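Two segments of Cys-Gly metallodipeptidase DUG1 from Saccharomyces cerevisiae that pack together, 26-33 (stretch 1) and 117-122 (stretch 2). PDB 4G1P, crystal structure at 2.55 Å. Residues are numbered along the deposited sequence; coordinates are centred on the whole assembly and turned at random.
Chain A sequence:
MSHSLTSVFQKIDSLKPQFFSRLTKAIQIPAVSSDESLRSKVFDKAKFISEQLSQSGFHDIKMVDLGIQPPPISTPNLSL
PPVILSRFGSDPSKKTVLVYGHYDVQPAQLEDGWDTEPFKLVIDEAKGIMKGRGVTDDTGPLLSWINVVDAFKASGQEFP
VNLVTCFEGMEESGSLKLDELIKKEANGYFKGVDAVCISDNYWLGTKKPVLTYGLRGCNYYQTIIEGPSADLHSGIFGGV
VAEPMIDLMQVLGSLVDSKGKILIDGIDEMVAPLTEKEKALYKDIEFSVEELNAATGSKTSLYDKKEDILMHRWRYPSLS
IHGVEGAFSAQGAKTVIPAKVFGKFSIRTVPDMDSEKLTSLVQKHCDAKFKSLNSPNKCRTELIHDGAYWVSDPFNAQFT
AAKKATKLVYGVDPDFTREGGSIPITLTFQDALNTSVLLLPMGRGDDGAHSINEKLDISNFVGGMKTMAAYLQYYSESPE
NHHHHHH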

# COMPACT_ATOMS: atom_id res chain seq x y z
N ALA A 26 3.62 19.78 -22.59
CA ALA A 26 4.42 18.64 -22.20
C ALA A 26 4.03 18.09 -20.82
O ALA A 26 3.81 16.89 -20.64
N ILE A 27 3.94 18.99 -19.85
CA ILE A 27 3.63 18.63 -18.49
C ILE A 27 2.21 18.04 -18.41
O ILE A 27 1.91 17.23 -17.53
N GLN A 28 1.35 18.40 -19.35
CA GLN A 28 -0.04 17.95 -19.31
C GLN A 28 -0.22 16.50 -19.75
O GLN A 28 -1.19 15.86 -19.40
N ILE A 29 0.72 15.99 -20.53
CA ILE A 29 0.67 14.60 -20.91
C ILE A 29 1.36 13.78 -19.83
O ILE A 29 2.58 13.86 -19.67
N PRO A 30 0.59 13.00 -19.06
CA PRO A 30 1.16 12.29 -17.91
C PRO A 30 1.94 11.03 -18.28
O PRO A 30 1.46 9.93 -18.04
N ALA A 31 3.13 11.21 -18.85
CA ALA A 31 4.01 10.10 -19.22
C ALA A 31 4.56 9.35 -18.00
O ALA A 31 5.76 9.36 -17.75
N VAL A 32 3.68 8.71 -17.24
CA VAL A 32 4.11 7.94 -16.09
C VAL A 32 4.51 6.54 -16.55
O VAL A 32 3.67 5.68 -16.78
N SER A 33 5.81 6.32 -16.71
CA SER A 33 6.32 5.08 -17.27
C SER A 33 6.08 3.85 -16.37
O SER A 33 6.14 2.72 -16.84
N GLU A 117 -3.14 20.58 -9.07
CA GLU A 117 -3.23 19.33 -9.79
C GLU A 117 -1.91 19.07 -10.51
O GLU A 117 -1.49 19.86 -11.37
N PRO A 118 -1.25 17.95 -10.17
CA PRO A 118 0.12 17.64 -10.59
C PRO A 118 0.35 17.69 -12.09
O PRO A 118 1.46 18.03 -12.52
N PHE A 119 -0.68 17.41 -12.89
CA PHE A 119 -0.48 17.50 -14.34
C PHE A 119 -1.16 18.69 -14.98
O PHE A 119 -1.38 18.71 -16.18
N LYS A 120 -1.50 19.69 -14.18
CA LYS A 120 -1.82 20.99 -14.73
C LYS A 120 -0.70 21.90 -14.30
O LYS A 120 -0.59 22.23 -13.13
N LEU A 121 0.15 22.30 -15.23
CA LEU A 121 1.28 23.15 -14.90
C LEU A 121 0.82 24.55 -14.47
O LEU A 121 0.28 25.29 -15.28
N VAL A 122 1.03 24.89 -13.21
CA VAL A 122 0.71 26.22 -12.74
C VAL A 122 1.95 27.10 -12.77
O VAL A 122 2.94 26.80 -12.10

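Read from stretch 2, this contact is built around one aromatic ring, with an aliphatic pair beside it and a polar margin made by two long side chains and two waters. Glu117 opens the segment without reaching stretch 1; the residue is exposed, and its contribution is architectural. Its carbonyl accepts the backbone of Lys120, N to O 2.8 Å, closing a type I beta turn that sets up the residues doing the packing. Pro118, with a C-gamma endo ring, occupies the second position of that turn. Its CA-to-CB bond points sideways and its side chain makes no contact with stretch 1; the nearest approach is through its backbone, O lying 4.4 Å from CG2 of Ile27.

Phe119 is the centre of the contact and has the largest area covered by the other stretch. Its CA-to-CB bond points sideways, but chi1 in the m well and chi2 at -85° lay the ring along the loop that follows the helix of stretch 1. Three residues of stretch 1 contact the ring. Pro30, pointing toward stretch 2, sets its CB over one face, 3.7 Å from the ring centroid and 16° off the normal, a well-centred CH-pi contact; the same CB is 3.6 Å from CE1. At the ring edge, near its plane, the carbonyl O of Ile27 approaches CD1 at 3.6 Å, an arrangement that suits the slightly positive rim of an aromatic ring. Val32, chi1 t, also points toward stretch 2 and brings CG2 to 4.0 Å from CZ, obliquely. The backbone of Phe119 works too: its O receives a CA-H...O contact from Gln28 CA at 3.5 Å, with an angle of 164° at the hydrogen, where the two chains come closest in register.

Lys120 starts off in the wrong direction, its CA-to-CB bond pointing away from stretch 1. Three successive m torsions bend the chain back before chi4 extends in t, and NZ donates a weak hydrogen bond to OE1 of Gln28 at 3.2 Å. Gln28 meets it with chi1 -118° and chi2 145°, both between wells; its CG passes 3.4 Å from Phe119 O. The lesson is that length and flexibility let two side chains with unpromising starting vectors meet at an interface margin.

Leu121 returns to apolar packing. It points toward stretch 1 with chi1 t and chi2 p, and its CB rests 3.8 Å from CG2 of Ile27, a buried residue that points toward stretch 2 with both chi angles in m. The backbone of Leu121 is tied across by solvent: water 1 accepts from Leu121 N at 2.5 Å and donates to Gln28 OE1 at 2.6 Å. Water 2 makes a looser bridge, donating weakly to Gln28 OE1 and to Leu121 O, each at 3.4 Å. OE1 thus gathers the amine and both waters.

Val122, chi1 t, lies out of reach and ends the segment as strand. The rule is economical: one ring with a proline over one face, one aliphatic pair, and a glutamine oxygen shared by a lysine and two waters.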

# COMPACT_ATOMS: atom_id res chain seq x y z
CB ALA A 26 5.89 19.02 -22.21
CB ILE A 27 3.80 19.87 -17.57
CG1 ILE A 27 5.28 20.25 -17.48
CG2 ILE A 27 3.23 19.65 -16.19
CD1 ILE A 27 6.17 19.11 -17.05
CB GLN A 28 -0.94 18.84 -20.16
CG GLN A 28 -2.00 19.54 -19.37
CD GLN A 28 -2.29 20.94 -19.92
OE1 GLN A 28 -2.29 21.94 -19.17
NE2 GLN A 28 -2.52 21.02 -21.24
CB ILE A 29 1.38 14.37 -22.23
CG1 ILE A 29 0.92 15.42 -23.25
CG2 ILE A 29 1.13 12.97 -22.72
CD1 ILE A 29 1.74 15.42 -24.51
CB PRO A 30 -0.09 11.92 -17.10
CG PRO A 30 -1.16 11.80 -18.11
CD PRO A 30 -0.86 12.80 -19.18
CB ALA A 31 5.17 10.63 -20.05
CB VAL A 32 2.98 7.85 -15.08
CG1 VAL A 32 3.42 7.05 -13.84
CG2 VAL A 32 2.50 9.24 -14.71
CB SER A 33 7.81 5.20 -17.57
OG SER A 33 8.54 5.41 -16.37
CB GLU A 117 -4.39 19.44 -10.76
CG GLU A 117 -5.50 20.30 -10.15
CD GLU A 117 -6.69 20.46 -11.06
OE1 GLU A 117 -7.27 19.42 -11.45
OE2 GLU A 117 -7.04 21.63 -11.38
CB PRO A 118 0.34 16.23 -10.04
CG PRO A 118 -1.02 15.69 -9.73
CD PRO A 118 -1.83 16.88 -9.34
CB PHE A 119 -0.87 16.20 -15.05
CG PHE A 119 -0.11 15.01 -14.55
CD1 PHE A 119 1.14 14.70 -15.04
CD2 PHE A 119 -0.64 14.21 -13.55
CE1 PHE A 119 1.85 13.62 -14.57
CE2 PHE A 119 0.06 13.13 -13.07
CZ PHE A 119 1.30 12.83 -13.58
CB LYS A 120 -3.16 21.50 -14.19
CG LYS A 120 -4.36 20.60 -14.47
CD LYS A 120 -4.55 20.32 -15.96
CE LYS A 120 -5.37 21.40 -16.66
NZ LYS A 120 -5.29 21.32 -18.15
CB LEU A 121 2.24 23.27 -16.09
CG LEU A 121 3.44 24.15 -15.77
CD1 LEU A 121 4.42 23.38 -14.88
CD2 LEU A 121 4.11 24.67 -17.03
CB VAL A 122 0.21 26.18 -11.29
CG1 VAL A 122 0.16 27.60 -10.70
CG2 VAL A 122 -1.15 25.50 -11.22
O HOH W 1 -0.20 21.59 -17.65
O HOH W 2 -2.54 24.44 -16.92